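Local atomic coordinates of CBS domain-containing protein CBSX2 (Arabidopsis thaliana, PDB entry 3SL7), a protein that probably helps to regulate the chloroplast thioredoxin system in plant development, using a module built from a pair of CBS domains. Residues S24-L29 with S93-K98; W47-V52 with P108-D113; F129-V134 with I142-R147. All coordinates share one frame; numbering follows the deposited sequence.

Contact 1: S24-L29 with S93-K98; sequences SVDDAL and SKTYGK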
ATOM      1  N   SER A  24      11.436 -15.193  -9.925  1.00 32.34           N
ATOM      2  CA  SER A  24      11.097 -16.172  -8.902  1.00 35.75           C
ATOM      3  C   SER A  24      10.100 -15.545  -7.947  1.00 36.77           C
ATOM      4  O   SER A  24      10.079 -14.328  -7.777  1.00 31.50           O
ATOM      5  CB  SER A  24      12.335 -16.648  -8.151  1.00 40.17           C
ATOM      6  OG  SER A  24      12.837 -15.627  -7.317  1.00 37.07           O
ATOM      7  N   VAL A  25       9.262 -16.375  -7.339  1.00 35.24           N
ATOM      8  CA  VAL A  25       8.264 -15.886  -6.397  1.00 37.05           C
ATOM      9  C   VAL A  25       8.936 -15.130  -5.264  1.00 37.31           C
ATOM     10  O   VAL A  25       8.449 -14.083  -4.829  1.00 33.46           O
ATOM     11  CB  VAL A  25       7.388 -17.037  -5.868  1.00 37.60           C
ATOM     12  CG1 VAL A  25       6.687 -16.648  -4.576  1.00 35.89           C
ATOM     13  CG2 VAL A  25       6.373 -17.426  -6.925  1.00 30.90           C
ATOM     14  N   ASP A  26      10.074 -15.653  -4.817  1.00 35.09           N
ATOM     15  CA  ASP A  26      10.842 -15.061  -3.724  1.00 44.43           C
ATOM     16  C   ASP A  26      11.296 -13.653  -4.059  1.00 34.53           C
ATOM     17  O   ASP A  26      11.167 -12.736  -3.243  1.00 39.60           O
ATOM     18  CB  ASP A  26      12.073 -15.922  -3.389  1.00 47.03           C
ATOM     19  CG  ASP A  26      11.743 -17.085  -2.484  1.00 74.04           C
ATOM     20  OD1 ASP A  26      10.654 -17.052  -1.873  1.00 60.68           O
ATOM     21  OD2 ASP A  26      12.569 -18.020  -2.376  1.00 91.44           O
ATOM     22  N   ASP A  27      11.847 -13.478  -5.257  1.00 34.25           N
ATOM     23  CA  ASP A  27      12.297 -12.155  -5.665  1.00 39.77           C
ATOM     24  C   ASP A  27      11.139 -11.176  -5.820  1.00 38.30           C
ATOM     25  O   ASP A  27      11.279 -10.002  -5.488  1.00 35.17           O
ATOM     26  CB  ASP A  27      13.120 -12.218  -6.946  1.00 35.40           C
ATOM     27  CG  ASP A  27      14.471 -12.863  -6.728  1.00 46.26           C
ATOM     28  OD1 ASP A  27      14.910 -12.978  -5.562  1.00 42.51           O
ATOM     29  OD2 ASP A  27      15.094 -13.246  -7.734  1.00 49.98           O
ATOM     30  N   ALA A  28      10.007 -11.656  -6.332  1.00 36.20           N
ATOM     31  CA  ALA A  28       8.813 -10.827  -6.444  1.00 35.80           C
ATOM     32  C   ALA A  28       8.338 -10.406  -5.050  1.00 39.53           C
ATOM     33  O   ALA A  28       8.016  -9.244  -4.822  1.00 32.09           O
ATOM     34  CB  ALA A  28       7.714 -11.570  -7.186  1.00 32.74           C
ATOM     35  N   LEU A  29       8.298 -11.351  -4.116  1.00 35.12           N
ATOM     36  CA  LEU A  29       7.937 -11.030  -2.736  1.00 34.11           C
ATOM     37  C   LEU A  29       8.879  -9.981  -2.156  1.00 37.93           C
ATOM     38  O   LEU A  29       8.435  -9.028  -1.523  1.00 36.96           O
ATOM     39  CB  LEU A  29       7.944 -12.289  -1.861  1.00 31.07           C
ATOM     40  CG  LEU A  29       6.736 -13.210  -2.010  1.00 36.25           C
ATOM     41  CD1 LEU A  29       6.964 -14.537  -1.281  1.00 36.60           C
ATOM     42  CD2 LEU A  29       5.473 -12.532  -1.524  1.00 42.10           C
ATOM     43  N   SER A  93       8.194 -21.099   2.733  1.00 49.99           N
ATOM     44  CA  SER A  93       9.031 -22.273   2.492  1.00 46.73           C
ATOM     45  C   SER A  93       8.684 -22.939   1.165  1.00 65.73           C
ATOM     46  O   SER A  93       9.548 -23.515   0.506  1.00 86.47           O
ATOM     47  CB  SER A  93       8.940 -23.276   3.649  1.00 53.10           C
ATOM     48  OG  SER A  93       7.735 -24.019   3.603  1.00 62.57           O
ATOM     49  N   LYS A  94       7.420 -22.837   0.766  1.00 51.26           N
ATOM     50  CA  LYS A  94       6.934 -23.507  -0.439  1.00 52.49           C
ATOM     51  C   LYS A  94       7.059 -22.685  -1.728  1.00 66.86           C
ATOM     52  O   LYS A  94       6.596 -23.123  -2.786  1.00 65.26           O
ATOM     53  CB  LYS A  94       5.484 -23.956  -0.234  1.00 55.70           C
ATOM     54  CG  LYS A  94       5.352 -25.174   0.690  1.00 64.92           C
ATOM     55  CD  LYS A  94       3.968 -25.255   1.304  1.00 73.24           C
ATOM     56  CE  LYS A  94       2.887 -25.244   0.240  1.00 81.86           C
ATOM     57  NZ  LYS A  94       1.533 -25.103   0.836  1.00 90.35           N
ATOM     58  N   THR A  95       7.688 -21.510  -1.642  1.00 50.62           N
ATOM     59  CA  THR A  95       7.843 -20.619  -2.794  1.00 51.19           C
ATOM     60  C   THR A  95       9.031 -21.009  -3.668  1.00 50.74           C
ATOM     61  O   THR A  95       9.098 -20.652  -4.848  1.00 57.93           O
ATOM     62  CB  THR A  95       8.069 -19.166  -2.346  1.00 44.75           C
ATOM     63  OG1 THR A  95       9.250 -19.104  -1.536  1.00 54.12           O
ATOM     64  CG2 THR A  95       6.883 -18.654  -1.542  1.00 48.50           C
ATOM     65  N   TYR A  96       9.976 -21.730  -3.077  1.00 50.97           N
ATOM     66  CA  TYR A  96      11.185 -22.139  -3.787  1.00 54.48           C
ATOM     67  C   TYR A  96      10.884 -22.812  -5.126  1.00 53.38           C
ATOM     68  O   TYR A  96      10.014 -23.677  -5.217  1.00 51.26           O
ATOM     69  CB  TYR A  96      12.038 -23.068  -2.920  1.00 75.48           C
ATOM     70  CG  TYR A  96      13.297 -23.528  -3.623  1.00 70.51           C
ATOM     71  CD1 TYR A  96      13.281 -24.627  -4.470  1.00 57.82           C
ATOM     72  CD2 TYR A  96      14.496 -22.847  -3.457  1.00 75.67           C
ATOM     73  CE1 TYR A  96      14.427 -25.042  -5.123  1.00 68.02           C
ATOM     74  CE2 TYR A  96      15.645 -23.253  -4.106  1.00 79.13           C
ATOM     75  CZ  TYR A  96      15.606 -24.349  -4.937  1.00 83.74           C
ATOM     76  OH  TYR A  96      16.753 -24.754  -5.581  1.00 98.36           O
ATOM     77  N   GLY A  97      11.609 -22.403  -6.163  1.00 50.53           N
ATOM     78  CA  GLY A  97      11.429 -22.978  -7.478  1.00 52.23           C
ATOM     79  C   GLY A  97      10.184 -22.508  -8.208  1.00 52.94           C
ATOM     80  O   GLY A  97       9.985 -22.885  -9.353  1.00 43.85           O
ATOM     81  N   LYS A  98       9.339 -21.706  -7.563  1.00 43.48           N
ATOM     82  CA  LYS A  98       8.137 -21.216  -8.242  1.00 39.97           C
ATOM     83  C   LYS A  98       8.412 -19.874  -8.901  1.00 46.60           C
ATOM     84  O   LYS A  98       9.284 -19.126  -8.452  1.00 31.74           O
ATOM     85  CB  LYS A  98       6.950 -21.112  -7.281  1.00 48.07           C
ATOM     86  CG  LYS A  98       6.424 -22.467  -6.782  1.00 53.21           C
ATOM     87  CD  LYS A  98       5.211 -22.266  -5.891  1.00 49.41           C
ATOM     88  CE  LYS A  98       4.754 -23.582  -5.273  1.00 66.20           C
ATOM     89  NZ  LYS A  98       3.845 -23.339  -4.110  1.00 79.20           N
TER

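Contact 2: W47-V52 with P108-D113; sequences WTLVGV and PLVVRD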
ATOM      1  N   TRP A  47       9.306  -4.941 -22.224  1.00 35.41           N
ATOM      2  CA  TRP A  47       8.404  -4.042 -21.515  1.00 29.81           C
ATOM      3  C   TRP A  47       6.959  -4.128 -21.980  1.00 28.21           C
ATOM      4  O   TRP A  47       6.137  -3.299 -21.609  1.00 32.42           O
ATOM      5  CB  TRP A  47       8.919  -2.596 -21.555  1.00 44.46           C
ATOM      6  CG  TRP A  47       9.802  -2.355 -20.403  1.00 46.64           C
ATOM      7  CD1 TRP A  47      11.102  -2.743 -20.274  1.00 51.64           C
ATOM      8  CD2 TRP A  47       9.441  -1.735 -19.172  1.00 41.89           C
ATOM      9  NE1 TRP A  47      11.580  -2.382 -19.039  1.00 51.72           N
ATOM     10  CE2 TRP A  47      10.578  -1.762 -18.341  1.00 51.85           C
ATOM     11  CE3 TRP A  47       8.270  -1.146 -18.693  1.00 29.36           C
ATOM     12  CZ2 TRP A  47      10.580  -1.222 -17.060  1.00 46.55           C
ATOM     13  CZ3 TRP A  47       8.269  -0.618 -17.415  1.00 45.75           C
ATOM     14  CH2 TRP A  47       9.419  -0.658 -16.614  1.00 52.44           C
ATOM     15  N   THR A  48       6.650  -5.151 -22.768  1.00 30.32           N
ATOM     16  CA  THR A  48       5.258  -5.454 -23.066  1.00 34.33           C
ATOM     17  C   THR A  48       4.580  -5.921 -21.788  1.00 36.00           C
ATOM     18  O   THR A  48       5.096  -6.803 -21.084  1.00 32.61           O
ATOM     19  CB  THR A  48       5.134  -6.537 -24.137  1.00 36.82           C
ATOM     20  OG1 THR A  48       5.844  -6.113 -25.305  1.00 40.14           O
ATOM     21  CG2 THR A  48       3.667  -6.765 -24.488  1.00 32.55           C
ATOM     22  N   LEU A  49       3.436  -5.321 -21.474  1.00 25.73           N
ATOM     23  CA  LEU A  49       2.676  -5.700 -20.289  1.00 32.76           C
ATOM     24  C   LEU A  49       2.054  -7.061 -20.565  1.00 36.74           C
ATOM     25  O   LEU A  49       1.323  -7.224 -21.538  1.00 28.02           O
ATOM     26  CB  LEU A  49       1.597  -4.650 -20.022  1.00 23.88           C
ATOM     27  CG  LEU A  49       0.761  -4.632 -18.738  1.00 32.74           C
ATOM     28  CD1 LEU A  49      -0.432  -5.521 -18.871  1.00 39.77           C
ATOM     29  CD2 LEU A  49       1.597  -5.006 -17.531  1.00 18.49           C
ATOM     30  N   VAL A  50       2.375  -8.058 -19.743  1.00 25.46           N
ATOM     31  CA  VAL A  50       1.842  -9.401 -19.974  1.00 22.88           C
ATOM     32  C   VAL A  50       0.901  -9.880 -18.868  1.00 27.39           C
ATOM     33  O   VAL A  50       0.155 -10.845 -19.047  1.00 24.98           O
ATOM     34  CB  VAL A  50       2.963 -10.433 -20.203  1.00 32.81           C
ATOM     35  CG1 VAL A  50       3.861  -9.985 -21.346  1.00 29.88           C
ATOM     36  CG2 VAL A  50       3.768 -10.664 -18.914  1.00 28.43           C
ATOM     37  N   GLY A  51       0.931  -9.199 -17.731  1.00 25.00           N
ATOM     38  CA  GLY A  51       0.095  -9.588 -16.617  1.00 25.12           C
ATOM     39  C   GLY A  51       0.295  -8.726 -15.399  1.00 21.55           C
ATOM     40  O   GLY A  51       1.018  -7.734 -15.424  1.00 25.82           O
ATOM     41  N   VAL A  52      -0.393  -9.101 -14.333  1.00 19.28           N
ATOM     42  CA  VAL A  52      -0.247  -8.449 -13.046  1.00 21.35           C
ATOM     43  C   VAL A  52      -0.214  -9.552 -12.002  1.00 31.90           C
ATOM     44  O   VAL A  52      -0.760 -10.637 -12.216  1.00 30.07           O
ATOM     45  CB  VAL A  52      -1.427  -7.488 -12.750  1.00 20.97           C
ATOM     46  CG1 VAL A  52      -1.475  -6.353 -13.801  1.00 29.65           C
ATOM     47  CG2 VAL A  52      -2.743  -8.250 -12.737  1.00 29.25           C
ATOM     48  N   PRO A 108      -4.380  -8.379 -18.225  1.00 32.71           N
ATOM     49  CA  PRO A 108      -5.217  -7.607 -17.299  1.00 32.09           C
ATOM     50  C   PRO A 108      -5.905  -6.452 -18.020  1.00 30.67           C
ATOM     51  O   PRO A 108      -5.572  -6.161 -19.178  1.00 27.04           O
ATOM     52  CB  PRO A 108      -4.203  -7.074 -16.272  1.00 35.98           C
ATOM     53  CG  PRO A 108      -2.912  -7.001 -17.024  1.00 40.07           C
ATOM     54  CD  PRO A 108      -2.939  -8.176 -17.974  1.00 42.10           C
ATOM     55  N   LEU A 109      -6.864  -5.833 -17.338  1.00 35.20           N
ATOM     56  CA  LEU A 109      -7.468  -4.595 -17.790  1.00 44.19           C
ATOM     57  C   LEU A 109      -6.395  -3.542 -17.849  1.00 25.53           C
ATOM     58  O   LEU A 109      -5.635  -3.372 -16.897  1.00 37.86           O
ATOM     59  CB  LEU A 109      -8.542  -4.135 -16.803  1.00 54.15           C
ATOM     60  CG  LEU A 109      -9.913  -4.784 -16.949  1.00 71.63           C
ATOM     61  CD1 LEU A 109     -10.904  -4.144 -15.976  1.00 83.70           C
ATOM     62  CD2 LEU A 109     -10.378  -4.651 -18.401  1.00 44.08           C
ATOM     63  N   VAL A 110      -6.338  -2.821 -18.965  1.00 36.04           N
ATOM     64  CA  VAL A 110      -5.438  -1.678 -19.064  1.00 22.59           C
ATOM     65  C   VAL A 110      -6.125  -0.438 -19.637  1.00 30.22           C
ATOM     66  O   VAL A 110      -7.207  -0.515 -20.233  1.00 32.56           O
ATOM     67  CB  VAL A 110      -4.196  -1.974 -19.931  1.00 35.15           C
ATOM     68  CG1 VAL A 110      -3.480  -3.254 -19.465  1.00 21.35           C
ATOM     69  CG2 VAL A 110      -4.579  -2.063 -21.403  1.00 33.97           C
ATOM     70  N   VAL A 111      -5.485   0.712 -19.461  1.00 29.18           N
ATOM     71  CA  VAL A 111      -5.976   1.940 -20.060  1.00 21.84           C
ATOM     72  C   VAL A 111      -4.843   2.556 -20.859  1.00 28.26           C
ATOM     73  O   VAL A 111      -3.721   2.046 -20.849  1.00 23.84           O
ATOM     74  CB  VAL A 111      -6.459   2.938 -18.998  1.00 28.47           C
ATOM     75  CG1 VAL A 111      -7.688   2.396 -18.284  1.00 32.60           C
ATOM     76  CG2 VAL A 111      -5.349   3.227 -18.003  1.00 33.61           C
ATOM     77  N   ARG A 112      -5.155   3.632 -21.575  1.00 28.86           N
ATOM     78  CA  ARG A 112      -4.159   4.387 -22.318  1.00 27.21           C
ATOM     79  C   ARG A 112      -3.969   5.726 -21.597  1.00 22.10           C
ATOM     80  O   ARG A 112      -4.788   6.087 -20.759  1.00 27.00           O
ATOM     81  CB  ARG A 112      -4.690   4.600 -23.731  1.00 27.90           C
ATOM     82  CG  ARG A 112      -5.124   3.278 -24.348  1.00 31.99           C
ATOM     83  CD  ARG A 112      -3.898   2.464 -24.640  1.00 31.99           C
ATOM     84  NE  ARG A 112      -3.213   3.148 -25.711  1.00 42.59           N
ATOM     85  CZ  ARG A 112      -3.329   2.795 -26.981  1.00 41.10           C
ATOM     86  NH1 ARG A 112      -4.038   1.716 -27.306  1.00 61.50           N
ATOM     87  NH2 ARG A 112      -2.702   3.496 -27.900  1.00 36.63           N
ATOM     88  N   ASP A 113      -2.914   6.480 -21.907  1.00 24.70           N
ATOM     89  CA  ASP A 113      -2.779   7.778 -21.247  1.00 31.18           C
ATOM     90  C   ASP A 113      -3.902   8.742 -21.645  1.00 35.90           C
ATOM     91  O   ASP A 113      -4.212   9.684 -20.914  1.00 27.85           O
ATOM     92  CB  ASP A 113      -1.397   8.413 -21.475  1.00 31.57           C
ATOM     93  CG  ASP A 113      -1.053   8.596 -22.937  1.00 31.38           C
ATOM     94  OD1 ASP A 113      -1.959   8.624 -23.805  1.00 27.26           O
ATOM     95  OD2 ASP A 113       0.155   8.724 -23.209  1.00 30.79           O
TER

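Contact 3: F129-V134 with I142-R147; sequences FRRLPV and IGILTR. With ACT (acetate ion), chain C.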
ATOM      1  N   PHE A 129      -7.116  -6.363  -9.003  1.00 45.60           N
ATOM      2  CA  PHE A 129      -5.810  -5.737  -8.883  1.00 42.58           C
ATOM      3  C   PHE A 129      -5.896  -4.301  -8.350  1.00 40.84           C
ATOM      4  O   PHE A 129      -4.939  -3.801  -7.765  1.00 42.22           O
ATOM      5  CB  PHE A 129      -5.098  -5.782 -10.230  1.00 43.40           C
ATOM      6  CG  PHE A 129      -3.629  -5.527 -10.145  1.00 41.15           C
ATOM      7  CD1 PHE A 129      -2.831  -6.287  -9.298  1.00 39.83           C
ATOM      8  CD2 PHE A 129      -3.038  -4.553 -10.925  1.00 40.80           C
ATOM      9  CE1 PHE A 129      -1.470  -6.062  -9.217  1.00 40.09           C
ATOM     10  CE2 PHE A 129      -1.674  -4.315 -10.856  1.00 51.96           C
ATOM     11  CZ  PHE A 129      -0.885  -5.071  -9.996  1.00 40.76           C
ATOM     12  N   ARG A 130      -7.041  -3.646  -8.546  1.00 42.60           N
ATOM     13  CA  ARG A 130      -7.254  -2.287  -8.033  1.00 41.58           C
ATOM     14  C   ARG A 130      -6.215  -1.266  -8.516  1.00 39.69           C
ATOM     15  O   ARG A 130      -5.994  -0.233  -7.885  1.00 38.22           O
ATOM     16  CB  ARG A 130      -7.277  -2.295  -6.511  1.00 53.07           C
ATOM     17  CG  ARG A 130      -8.404  -3.124  -5.908  1.00 62.71           C
ATOM     18  CD  ARG A 130      -9.741  -2.400  -5.986  1.00 90.54           C
ATOM     19  NE  ARG A 130     -10.053  -1.712  -4.736  1.00109.39           N
ATOM     20  CZ  ARG A 130     -10.718  -2.270  -3.729  1.00117.15           C
ATOM     21  NH1 ARG A 130     -11.143  -3.521  -3.830  1.00125.96           N
ATOM     22  NH2 ARG A 130     -10.961  -1.577  -2.624  1.00112.33           N
ATOM     23  N   ARG A 131      -5.552  -1.582  -9.615  1.00 30.79           N
ATOM     24  CA  ARG A 131      -4.726  -0.621 -10.338  1.00 29.15           C
ATOM     25  C   ARG A 131      -4.951  -0.919 -11.805  1.00 28.36           C
ATOM     26  O   ARG A 131      -5.366  -2.021 -12.147  1.00 31.01           O
ATOM     27  CB  ARG A 131      -3.247  -0.815 -10.016  1.00 27.44           C
ATOM     28  CG  ARG A 131      -2.935  -0.963  -8.549  1.00 44.77           C
ATOM     29  CD  ARG A 131      -1.563  -1.590  -8.384  1.00 44.60           C
ATOM     30  NE  ARG A 131      -1.157  -1.682  -6.986  1.00 49.18           N
ATOM     31  CZ  ARG A 131      -1.452  -2.699  -6.181  1.00 41.75           C
ATOM     32  NH1 ARG A 131      -2.173  -3.719  -6.623  1.00 40.81           N
ATOM     33  NH2 ARG A 131      -1.027  -2.694  -4.926  1.00 50.24           N
ATOM     34  N   LEU A 132      -4.673   0.053 -12.667  1.00 22.91           N
ATOM     35  CA  LEU A 132      -4.779  -0.143 -14.098  1.00 23.09           C
ATOM     36  C   LEU A 132      -3.435   0.157 -14.715  1.00 24.26           C
ATOM     37  O   LEU A 132      -2.982   1.290 -14.673  1.00 30.44           O
ATOM     38  CB  LEU A 132      -5.838   0.776 -14.701  1.00 21.74           C
ATOM     39  CG  LEU A 132      -7.254   0.519 -14.198  1.00 29.12           C
ATOM     40  CD1 LEU A 132      -8.181   1.675 -14.587  1.00 24.77           C
ATOM     41  CD2 LEU A 132      -7.768  -0.798 -14.754  1.00 35.55           C
ATOM     42  N   PRO A 133      -2.775  -0.875 -15.254  1.00 26.56           N
ATOM     43  CA  PRO A 133      -1.554  -0.601 -16.003  1.00 18.28           C
ATOM     44  C   PRO A 133      -1.914   0.351 -17.144  1.00 24.75           C
ATOM     45  O   PRO A 133      -3.013   0.261 -17.696  1.00 23.28           O
ATOM     46  CB  PRO A 133      -1.165  -1.971 -16.558  1.00 24.97           C
ATOM     47  CG  PRO A 133      -1.786  -2.965 -15.600  1.00 32.20           C
ATOM     48  CD  PRO A 133      -3.091  -2.312 -15.195  1.00 34.07           C
ATOM     49  N   VAL A 134      -1.018   1.262 -17.479  1.00 22.58           N
ATOM     50  CA  VAL A 134      -1.245   2.145 -18.629  1.00 20.90           C
ATOM     51  C   VAL A 134      -0.269   1.714 -19.703  1.00 22.74           C
ATOM     52  O   VAL A 134       0.933   1.595 -19.451  1.00 31.02           O
ATOM     53  CB  VAL A 134      -1.021   3.616 -18.269  1.00 24.30           C
ATOM     54  CG1 VAL A 134      -1.520   4.537 -19.405  1.00 24.12           C
ATOM     55  CG2 VAL A 134      -1.730   3.948 -16.971  1.00 25.89           C
ATOM     56  N   ILE A 142       3.635   1.884 -19.729  1.00 25.56           N
ATOM     57  CA  ILE A 142       4.191   3.234 -19.635  1.00 25.99           C
ATOM     58  C   ILE A 142       3.827   3.901 -18.319  1.00 23.33           C
ATOM     59  O   ILE A 142       4.346   4.955 -17.967  1.00 31.95           O
ATOM     60  CB  ILE A 142       3.776   4.128 -20.820  1.00 22.15           C
ATOM     61  CG1 ILE A 142       2.255   4.238 -20.914  1.00 24.94           C
ATOM     62  CG2 ILE A 142       4.354   3.595 -22.120  1.00 22.90           C
ATOM     63  CD1 ILE A 142       1.779   5.273 -21.964  1.00 31.28           C
ATOM     64  N   GLY A 143       2.935   3.267 -17.573  1.00 28.98           N
ATOM     65  CA  GLY A 143       2.571   3.799 -16.282  1.00 26.23           C
ATOM     66  C   GLY A 143       1.557   2.918 -15.603  1.00 31.08           C
ATOM     67  O   GLY A 143       1.157   1.881 -16.120  1.00 22.45           O
ATOM     68  N   ILE A 144       1.121   3.343 -14.434  1.00 22.59           N
ATOM     69  CA  ILE A 144       0.041   2.654 -13.778  1.00 25.12           C
ATOM     70  C   ILE A 144      -0.857   3.691 -13.123  1.00 25.44           C
ATOM     71  O   ILE A 144      -0.383   4.722 -12.647  1.00 29.59           O
ATOM     72  CB  ILE A 144       0.586   1.581 -12.764  1.00 24.90           C
ATOM     73  CG1 ILE A 144      -0.520   0.638 -12.318  1.00 38.78           C
ATOM     74  CG2 ILE A 144       1.245   2.226 -11.547  1.00 34.97           C
ATOM     75  CD1 ILE A 144       0.020  -0.671 -11.747  1.00 46.80           C
ATOM     76  N   LEU A 145      -2.161   3.441 -13.151  1.00 21.98           N
ATOM     77  CA  LEU A 145      -3.105   4.276 -12.415  1.00 23.15           C
ATOM     78  C   LEU A 145      -3.532   3.561 -11.142  1.00 24.50           C
ATOM     79  O   LEU A 145      -4.079   2.455 -11.186  1.00 26.91           O
ATOM     80  CB  LEU A 145      -4.342   4.594 -13.258  1.00 26.20           C
ATOM     81  CG  LEU A 145      -5.288   5.615 -12.613  1.00 34.76           C
ATOM     82  CD1 LEU A 145      -4.645   7.015 -12.605  1.00 26.67           C
ATOM     83  CD2 LEU A 145      -6.634   5.647 -13.337  1.00 28.18           C
ATOM     84  N   THR A 146      -3.297   4.210 -10.011  1.00 24.38           N
ATOM     85  CA  THR A 146      -3.634   3.641  -8.721  1.00 28.47           C
ATOM     86  C   THR A 146      -4.757   4.461  -8.123  1.00 34.08           C
ATOM     87  O   THR A 146      -5.004   5.570  -8.567  1.00 28.23           O
ATOM     88  CB  THR A 146      -2.441   3.722  -7.761  1.00 27.04           C
ATOM     89  OG1 THR A 146      -2.203   5.094  -7.421  1.00 30.83           O
ATOM     90  CG2 THR A 146      -1.177   3.145  -8.416  1.00 27.65           C
ATOM     91  N   ARG A 147      -5.418   3.932  -7.099  1.00 26.72           N
ATOM     92  CA  ARG A 147      -6.452   4.693  -6.415  1.00 28.21           C
ATOM     93  C   ARG A 147      -5.855   5.973  -5.847  1.00 36.69           C
ATOM     94  O   ARG A 147      -6.484   7.031  -5.883  1.00 34.28           O
ATOM     95  CB  ARG A 147      -7.107   3.859  -5.317  1.00 32.75           C
ATOM     96  CG  ARG A 147      -8.068   2.805  -5.841  1.00 48.89           C
ATOM     97  CD  ARG A 147      -8.605   1.934  -4.712  1.00 69.37           C
ATOM     98  NE  ARG A 147      -9.232   2.721  -3.651  1.00 78.59           N
ATOM     99  CZ  ARG A 147     -10.443   3.266  -3.739  1.00 83.17           C
ATOM    100  NH1 ARG A 147     -11.159   3.123  -4.851  1.00 78.09           N
ATOM    101  NH2 ARG A 147     -10.939   3.960  -2.720  1.00 72.70           N
TER
HETATM  102  C   ACT C   2       1.197   0.763  -6.634  1.00 46.17           C
HETATM  103  O   ACT C   2       0.481   0.874  -5.619  1.00 44.53           O
HETATM  104  OXT ACT C   2       1.034  -0.289  -7.285  1.00 52.92           O
HETATM  105  CH3 ACT C   2       2.177   1.827  -7.052  1.00 44.93           C
HETATM  106  O   HOH W   1      -4.570   1.201  -6.210  1.00 32.80           O

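Contact 1: S24-L29 with S93-K98
Val-25, in the first turn of helix 25-35, gives its backbone N to Lys-98 O over 3.0 Å, the donor standing 39° out of the carbonyl plane. The motif is a capped helix start set against a type II beta turn: Ser-24 is the N-cap, its OG accepting Asp-27 N at 3.1 Å, while Thr-95 to Lys-98 form the turn. An early helical N-H, which has no carbonyl of a preceding turn to meet, is thereby satisfied by the loop between helices 85-93 and 100-103. Val-25 divides its two branches between the partners. With CG1 anti to the backbone N (chi1 161°), that methyl lies 3.6 Å from Thr-95 CB, and CG2 runs beside Lys-98 CB at 3.7 Å. Asp-26 crosses Thr-95 at about a right angle, its OD1 only 2.5 Å from Thr-95 OG1; the same hydroxyl also has the carbonyl of Ile-92 as a partner. The other carboxylate oxygen, Asp-26 OD2, makes a salt bridge to Lys-158 of the second subunit, which joins this corner of the first CBS domain to the dimer. One turn on, Leu-29 CD1 meets Thr-95 CG2 tip to tip at 4.1 Å.

Contact 2: W47-V52 with P108-D113
The backbone of Val-50, whose O lies 4.2 Å from Pro-108 CD, is gripped by hydrogen bonds to two neighbours, Val-42 in strand 39-43 and Ser-107 just ahead of the proline. Gly-51 also bonds to Val-42, which makes Val-50 and Gly-51 a classic beta bulge in strand 49-54. Across the two segments themselves the contact is apolar. It joins a strand of the first CBS domain to the approach to strand 111-112 in the second, a contact between the two halves of a CBS pair (Bateman module). The Pro-108 ring is the centre of it, met most closely by Leu-49, Gly-51 and Val-52. Leu-49 reaches it tip to tip: CG is anti to the backbone N (chi1 -171°), which turns the branch toward the proline, and CD1 ends 3.4 Å from Pro-108 CG, tighter than usual for two carbons. Val-52 instead slides past the ring in the opposite direction, bringing its CG1 to 3.6 Å from Pro-108 CG, and it also rests on Phe-129 and Pro-133. Between them in the strand, Gly-51 meets the ring with its backbone, its CA 3.6 Å from Pro-108 CD. Leu-49 CD1 serves a second partner as well, touching Val-110 CG1 at 3.8 Å.

Contact 3: F129-V134 with I142-R147
This is a beta hairpin of the second CBS domain, close to the centre of the folded chain, its segments 131-134 and 142-146 running antiparallel at 162°. Leu-132 and Leu-145 form a hydrogen-bonded pair, Leu-145 N giving a nearly straight bond of 2.8 Å to Leu-132 O. Further on, a classic beta bulge sets Ile-142 and Gly-143 against Val-134: Val-134 O accepts both N-H groups, that of Ile-142 at 2.7 Å and that of Gly-143 at 3.2 Å. Leu-132 and Leu-145 lie on the face covered by helix 117-124. On the other face Ile-144 CD1 packs 3.7 Å from Arg-131 CB and 3.8 Å from Arg-131 CD, and also meets the Phe-129 ring. Arg-131 runs extended from CG to NE; NH1 stands 3.6 Å above the Phe-129 ring plane, offset toward the rim, NH2 bonds to Thr-38, and NE makes weak bonds to an acetate. An alanine here would probably leave Thr-38 and the acetate without their mate and strip Ile-144 CD1 of its cover from CD, though not from CB. At the strand ends a water bridges Arg-130 O and Arg-147 N. The acetate probably comes from the crystallisation liquor, but its place beside Arg-131 is consistent with a local preference for anions.

How the contacts relate
Followed from the N terminus, the chain illustrates how two CBS domains are tied into one module. Segment 24-29 opens contact 1 and 47-52 opens contact 2 before 93-98 closes the first; 108-113 then closes the second, so the two loops cross. Both include the unmodelled residues 62-80. Contact 3 follows in series as a local hairpin with seven residues between its segments. Contact 1 sits apart, its centre more than 20 Å from the other two, and fastens a helix start of the first domain to the connecting loop. Contacts 2 and 3 touch, their centres about 8 Å apart: strand 111-112 lies beside 131-135, with a probable hydrogen bond between Val-111 N and Pro-133 O (3.1 Å).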